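Local structure of DegV domain-containing protein spr0652 (Streptococcus pneumoniae, 6CNG) at residues A[130-135]-A[161-166]; A[178-183]-A[207-212]. The protein binds linoleic acid and probably other long-chain fatty acids, and may take part in fatty acid metabolism as a FakB-type protein of the DegV family. One frame throughout, in Å; residues are numbered along the deposited sequence.

Overall arrangement
The two contacts belong to different sheets of the DegV fold and lie on opposite sides of the chain's centre, their own centres 34 Å apart and their nearest atoms about 17 Å apart. Interaction 1 sets helix 162-174 against strand 132-137 of one mixed sheet; interaction 2 pairs strands 176-182 and 207-213 of the other. They follow in series along the chain, and the link is short, because helix 162-174 runs almost directly into strand 176-182. Interaction 2 lines the linoleic acid pocket through Leu178, Phe180 and Leu182. Interaction 1 is remote from that pocket, and its His134 side chain is about 13 Å from the bound sodium ion, against about 7 Å for Leu178.

Interaction 1 of 2, residues A[130-135]-A[161-166]; sequences DTKIHV and SFEEVV. With GOL (glycerol), chain F.
Lys132 and His134 of strand 132-137 meet Phe162, Glu163 and Val166 in the first turn of helix 162-174, an alpha/beta layer contact in which the helix lies over a sheet. The segment axes run nearly parallel, 5° apart, at a closest approach of 9.9 Å, and a capping box of Ser161 and Glu164 starts the helix.

Lys132 can be followed outward. Its CB sits over the centre of the Phe162 ring, 3.6 Å from the centroid and 4° off the normal, a CH-pi contact. CG, anti to the carbonyl carbon, passes near glycerol C3. The extended chain takes CD over the same face, beyond the rim beside CG and CD1, 3.7 Å from Phe162 CG, while CE comes close to the Glu163 carboxylate. At the tip, NZ makes a salt bridge of 3.2 Å to Glu163 OE1, meeting it on the syn side and 17° out of the carboxylate plane. The bend of Glu163 at chi2 brings its carboxylate to the lysine.

Further along the strand, Val166 CG1 lies over one face of the His134 imidazole, 3.6 Å from the centroid and displaced toward the rim at CE1. The Phe162 ring also stacks with Phe102 of strand 100-105, which joins the helix to the neighbouring strand of the sheet.

A glycerol, probably from the crystallisation liquor, bridges the two segments: its O2 makes a weak hydrogen bond to Ile133 O, and its O3 donates to Glu163 OE2 at 2.7 Å.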
# COMPACT_ATOMS: atom_id res chain seq x y z
N ASP A 130 16.56 25.20 2.37
CA ASP A 130 16.25 25.26 0.94
C ASP A 130 15.84 23.88 0.41
O ASP A 130 16.43 23.33 -0.50
CB ASP A 130 17.42 25.83 0.16
CG ASP A 130 17.03 26.21 -1.26
OD1 ASP A 130 15.88 25.90 -1.65
OD2 ASP A 130 17.84 26.82 -1.99
N THR A 131 14.77 23.36 1.00
CA THR A 131 14.20 22.07 0.63
C THR A 131 12.69 22.14 0.73
O THR A 131 12.14 22.81 1.61
CB THR A 131 14.73 20.96 1.56
OG1 THR A 131 16.16 20.91 1.51
CG2 THR A 131 14.15 19.59 1.18
N LYS A 132 12.01 21.46 -0.19
CA LYS A 132 10.56 21.36 -0.17
C LYS A 132 10.15 19.91 0.04
O LYS A 132 10.68 19.01 -0.62
CB LYS A 132 9.95 21.88 -1.47
CG LYS A 132 10.21 23.35 -1.71
CD LYS A 132 9.73 23.76 -3.10
CE LYS A 132 9.67 25.26 -3.27
NZ LYS A 132 9.34 25.60 -4.67
N ILE A 133 9.19 19.70 0.94
CA ILE A 133 8.78 18.35 1.33
C ILE A 133 7.26 18.35 1.50
O ILE A 133 6.70 19.22 2.16
CB ILE A 133 9.47 17.89 2.64
CG1 ILE A 133 11.00 17.90 2.52
CG2 ILE A 133 9.03 16.52 2.99
CD1 ILE A 133 11.71 17.96 3.84
N HIS A 134 6.61 17.37 0.88
CA HIS A 134 5.18 17.17 1.01
C HIS A 134 4.92 15.75 1.47
O HIS A 134 5.24 14.79 0.75
CB HIS A 134 4.48 17.43 -0.32
CG HIS A 134 2.99 17.27 -0.27
ND1 HIS A 134 2.17 18.19 0.35
CD2 HIS A 134 2.18 16.33 -0.79
CE1 HIS A 134 0.92 17.80 0.22
NE2 HIS A 134 0.90 16.68 -0.47
N VAL A 135 4.30 15.62 2.64
CA VAL A 135 3.98 14.33 3.23
C VAL A 135 2.53 14.01 2.92
O VAL A 135 1.62 14.80 3.21
CB VAL A 135 4.19 14.35 4.76
CG1 VAL A 135 3.97 12.97 5.31
CG2 VAL A 135 5.57 14.86 5.12
N SER A 161 6.04 21.96 -11.48
CA SER A 161 6.77 22.48 -10.36
C SER A 161 6.41 21.70 -9.11
O SER A 161 5.45 20.93 -9.09
CB SER A 161 6.41 23.94 -10.15
OG SER A 161 5.05 24.06 -9.85
N PHE A 162 7.18 21.89 -8.05
CA PHE A 162 6.86 21.22 -6.81
C PHE A 162 5.42 21.52 -6.43
O PHE A 162 4.65 20.62 -6.12
CB PHE A 162 7.84 21.63 -5.71
CG PHE A 162 7.49 21.06 -4.37
CD1 PHE A 162 6.64 21.74 -3.52
CD2 PHE A 162 7.95 19.83 -3.99
CE1 PHE A 162 6.29 21.22 -2.33
CE2 PHE A 162 7.58 19.30 -2.78
CZ PHE A 162 6.76 20.00 -1.96
N GLU A 163 5.03 22.80 -6.47
CA GLU A 163 3.71 23.15 -5.97
C GLU A 163 2.63 22.69 -6.94
O GLU A 163 1.53 22.34 -6.51
CB GLU A 163 3.62 24.64 -5.66
CG GLU A 163 4.04 25.01 -4.22
CD GLU A 163 5.50 25.43 -4.07
OE1 GLU A 163 6.16 25.60 -5.11
OE2 GLU A 163 5.98 25.61 -2.91
N GLU A 164 2.94 22.66 -8.23
CA GLU A 164 2.02 22.06 -9.18
C GLU A 164 1.81 20.58 -8.87
O GLU A 164 0.68 20.09 -8.92
CB GLU A 164 2.52 22.27 -10.62
CG GLU A 164 2.35 23.70 -11.15
CD GLU A 164 2.98 23.94 -12.54
OE1 GLU A 164 3.84 23.17 -12.97
OE2 GLU A 164 2.62 24.93 -13.21
N VAL A 165 2.87 19.87 -8.46
CA VAL A 165 2.73 18.44 -8.19
C VAL A 165 1.90 18.21 -6.94
O VAL A 165 1.04 17.34 -6.91
CB VAL A 165 4.10 17.75 -8.11
CG1 VAL A 165 3.93 16.32 -7.71
CG2 VAL A 165 4.80 17.81 -9.43
N VAL A 166 2.15 18.98 -5.88
CA VAL A 166 1.34 18.88 -4.67
C VAL A 166 -0.15 19.03 -5.01
O VAL A 166 -1.00 18.26 -4.55
CB VAL A 166 1.78 19.95 -3.65
CG1 VAL A 166 0.85 19.93 -2.45
CG2 VAL A 166 3.23 19.76 -3.26
C1 GOL F . 7.54 23.16 2.49
O1 GOL F . 6.49 23.26 3.43
C2 GOL F . 6.88 22.85 1.12
O2 GOL F . 5.64 22.23 1.28
C3 GOL F . 6.79 24.22 0.39
O3 GOL F . 5.92 24.06 -0.69

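Interaction 2 of 2, residues A[178-183]-A[207-212]. With EIC (linoleic acid), chain C.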
# COMPACT_ATOMS: atom_id res chain seq x y z
N LEU A 178 -9.16 1.80 -2.66
CA LEU A 178 -8.63 0.47 -2.39
C LEU A 178 -9.75 -0.51 -2.10
O LEU A 178 -10.64 -0.24 -1.31
CB LEU A 178 -7.66 0.49 -1.20
CG LEU A 178 -6.97 -0.86 -0.90
CD1 LEU A 178 -5.85 -1.14 -1.84
CD2 LEU A 178 -6.45 -0.93 0.49
N LEU A 179 -9.69 -1.67 -2.73
CA LEU A 179 -10.49 -2.81 -2.33
C LEU A 179 -9.53 -3.93 -1.96
O LEU A 179 -8.49 -4.09 -2.60
CB LEU A 179 -11.35 -3.31 -3.48
CG LEU A 179 -12.78 -2.81 -3.66
CD1 LEU A 179 -13.30 -3.13 -5.05
CD2 LEU A 179 -13.70 -3.44 -2.65
N PHE A 180 -9.85 -4.68 -0.92
CA PHE A 180 -9.05 -5.83 -0.55
C PHE A 180 -9.93 -7.06 -0.42
O PHE A 180 -11.13 -6.97 -0.18
CB PHE A 180 -8.25 -5.58 0.73
CG PHE A 180 -9.08 -5.15 1.90
CD1 PHE A 180 -9.81 -6.07 2.62
CD2 PHE A 180 -9.10 -3.83 2.29
CE1 PHE A 180 -10.53 -5.68 3.68
CE2 PHE A 180 -9.84 -3.43 3.35
CZ PHE A 180 -10.56 -4.34 4.05
N VAL A 181 -9.32 -8.21 -0.65
CA VAL A 181 -9.92 -9.48 -0.30
C VAL A 181 -8.94 -10.28 0.53
O VAL A 181 -7.84 -10.60 0.06
CB VAL A 181 -10.31 -10.31 -1.52
CG1 VAL A 181 -10.97 -11.58 -1.05
CG2 VAL A 181 -11.19 -9.48 -2.41
N LEU A 182 -9.36 -10.63 1.71
CA LEU A 182 -8.51 -11.35 2.63
C LEU A 182 -9.16 -12.66 3.01
O LEU A 182 -10.29 -12.70 3.49
CB LEU A 182 -8.26 -10.49 3.87
CG LEU A 182 -7.89 -9.04 3.62
CD1 LEU A 182 -7.67 -8.32 4.93
CD2 LEU A 182 -6.66 -8.94 2.77
N ALA A 183 -8.41 -13.75 2.83
CA ALA A 183 -8.79 -15.05 3.34
C ALA A 183 -8.42 -15.23 4.80
O ALA A 183 -9.02 -16.06 5.48
CB ALA A 183 -8.08 -16.09 2.50
N ILE A 207 -14.57 -18.12 4.31
CA ILE A 207 -15.13 -16.78 4.21
C ILE A 207 -14.00 -15.76 4.12
O ILE A 207 -13.26 -15.56 5.09
CB ILE A 207 -16.07 -16.48 5.39
CG1 ILE A 207 -17.30 -17.39 5.33
CG2 ILE A 207 -16.46 -15.04 5.38
CD1 ILE A 207 -18.09 -17.31 4.04
N ARG A 208 -13.90 -15.08 2.97
CA ARG A 208 -12.89 -14.06 2.75
C ARG A 208 -13.53 -12.69 2.93
O ARG A 208 -14.68 -12.48 2.55
CB ARG A 208 -12.30 -14.18 1.35
CG ARG A 208 -11.95 -15.61 0.99
CD ARG A 208 -11.10 -15.76 -0.25
NE ARG A 208 -10.91 -17.18 -0.55
CZ ARG A 208 -10.58 -17.69 -1.75
NH1 ARG A 208 -10.38 -16.89 -2.79
NH2 ARG A 208 -10.44 -19.00 -1.90
N MET A 209 -12.79 -11.79 3.56
CA MET A 209 -13.25 -10.43 3.82
C MET A 209 -13.06 -9.57 2.58
O MET A 209 -11.94 -9.35 2.14
CB MET A 209 -12.47 -9.81 4.96
CG MET A 209 -12.91 -8.41 5.27
SD MET A 209 -11.96 -7.70 6.59
CE MET A 209 -12.78 -6.13 6.87
N VAL A 210 -14.14 -9.04 2.07
CA VAL A 210 -14.10 -8.08 0.99
C VAL A 210 -14.31 -6.71 1.62
O VAL A 210 -15.32 -6.48 2.28
CB VAL A 210 -15.19 -8.38 -0.05
CG1 VAL A 210 -15.18 -7.37 -1.12
CG2 VAL A 210 -14.97 -9.75 -0.63
N GLY A 211 -13.35 -5.83 1.45
CA GLY A 211 -13.42 -4.58 2.17
C GLY A 211 -12.77 -3.47 1.38
O GLY A 211 -12.21 -3.68 0.31
N LYS A 212 -12.87 -2.28 1.93
CA LYS A 212 -12.24 -1.12 1.36
C LYS A 212 -11.47 -0.37 2.42
O LYS A 212 -11.70 -0.54 3.61
CB LYS A 212 -13.26 -0.16 0.74
CG LYS A 212 -14.22 0.46 1.71
CD LYS A 212 -15.23 1.35 0.97
CE LYS A 212 -16.10 2.20 1.89
NZ LYS A 212 -17.21 2.95 1.14
C1 EIC C . 3.06 -0.76 12.00
C2 EIC C . 2.46 -1.13 10.65
C3 EIC C . 1.00 -1.51 10.71
C4 EIC C . 0.38 -1.57 9.33
C5 EIC C . -1.10 -1.86 9.39
C6 EIC C . -1.75 -1.81 8.01
C7 EIC C . -1.46 -3.04 7.15
C8 EIC C . -1.99 -2.86 5.74
C9 EIC C . -1.55 -4.05 4.92
C10 EIC C . -2.34 -5.08 4.73
C11 EIC C . -3.74 -5.17 5.33
C12 EIC C . -4.64 -5.62 4.19
C13 EIC C . -5.77 -5.04 3.86
C14 EIC C . -6.33 -3.85 4.60
C15 EIC C . -5.77 -2.53 4.06
C16 EIC C . -6.38 -1.37 4.83
C17 EIC C . -5.75 -0.06 4.45
C18 EIC C . -6.36 1.05 5.27
O1 EIC C . 3.22 0.45 12.33
O2 EIC C . 3.40 -1.67 12.79
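Phe180 packs its ring onto the backbone of Gly211 in an antiparallel ladder; the axes of segments 178-182 and 207-212 run at 168° and approach to 4.5 Å. Phe180-Gly211 and Leu182-Met209 are the hydrogen-bonded pairs; each exchanges two bonds, such as Phe180 N to Gly211 O at 2.8 Å and 166°.

The tight part centres on that ring. With CG between the backbone N and the carbonyl carbon (chi1 55°), the ring folds over the neighbouring strand, and Gly211 CA makes a CH-pi contact 3.7 Å from its centroid. Linoleic acid C14 covers the opposite face, 3.6 Å from Phe180 CD2, while Met209 SD reaches the ring edge in a Met-aromatic contact. Leu178 and Leu182 also touch the lipid.

Packing is looser among the side chains of the other face, where Val181 CG2 and Val210 CG2 lie side by side at 4.2 Å. Toward the partly exposed end, Ala183 CB approaches Arg208 CD at 4.1 Å, and the arginine continues past it to helix 228-242.

Ser111 OG hydrogen-bonds the same ligand, whereas these leucines and Phe180 meet it through carbon alone, which is consistent with apolar contact holding the hydrocarbon tail at this wall.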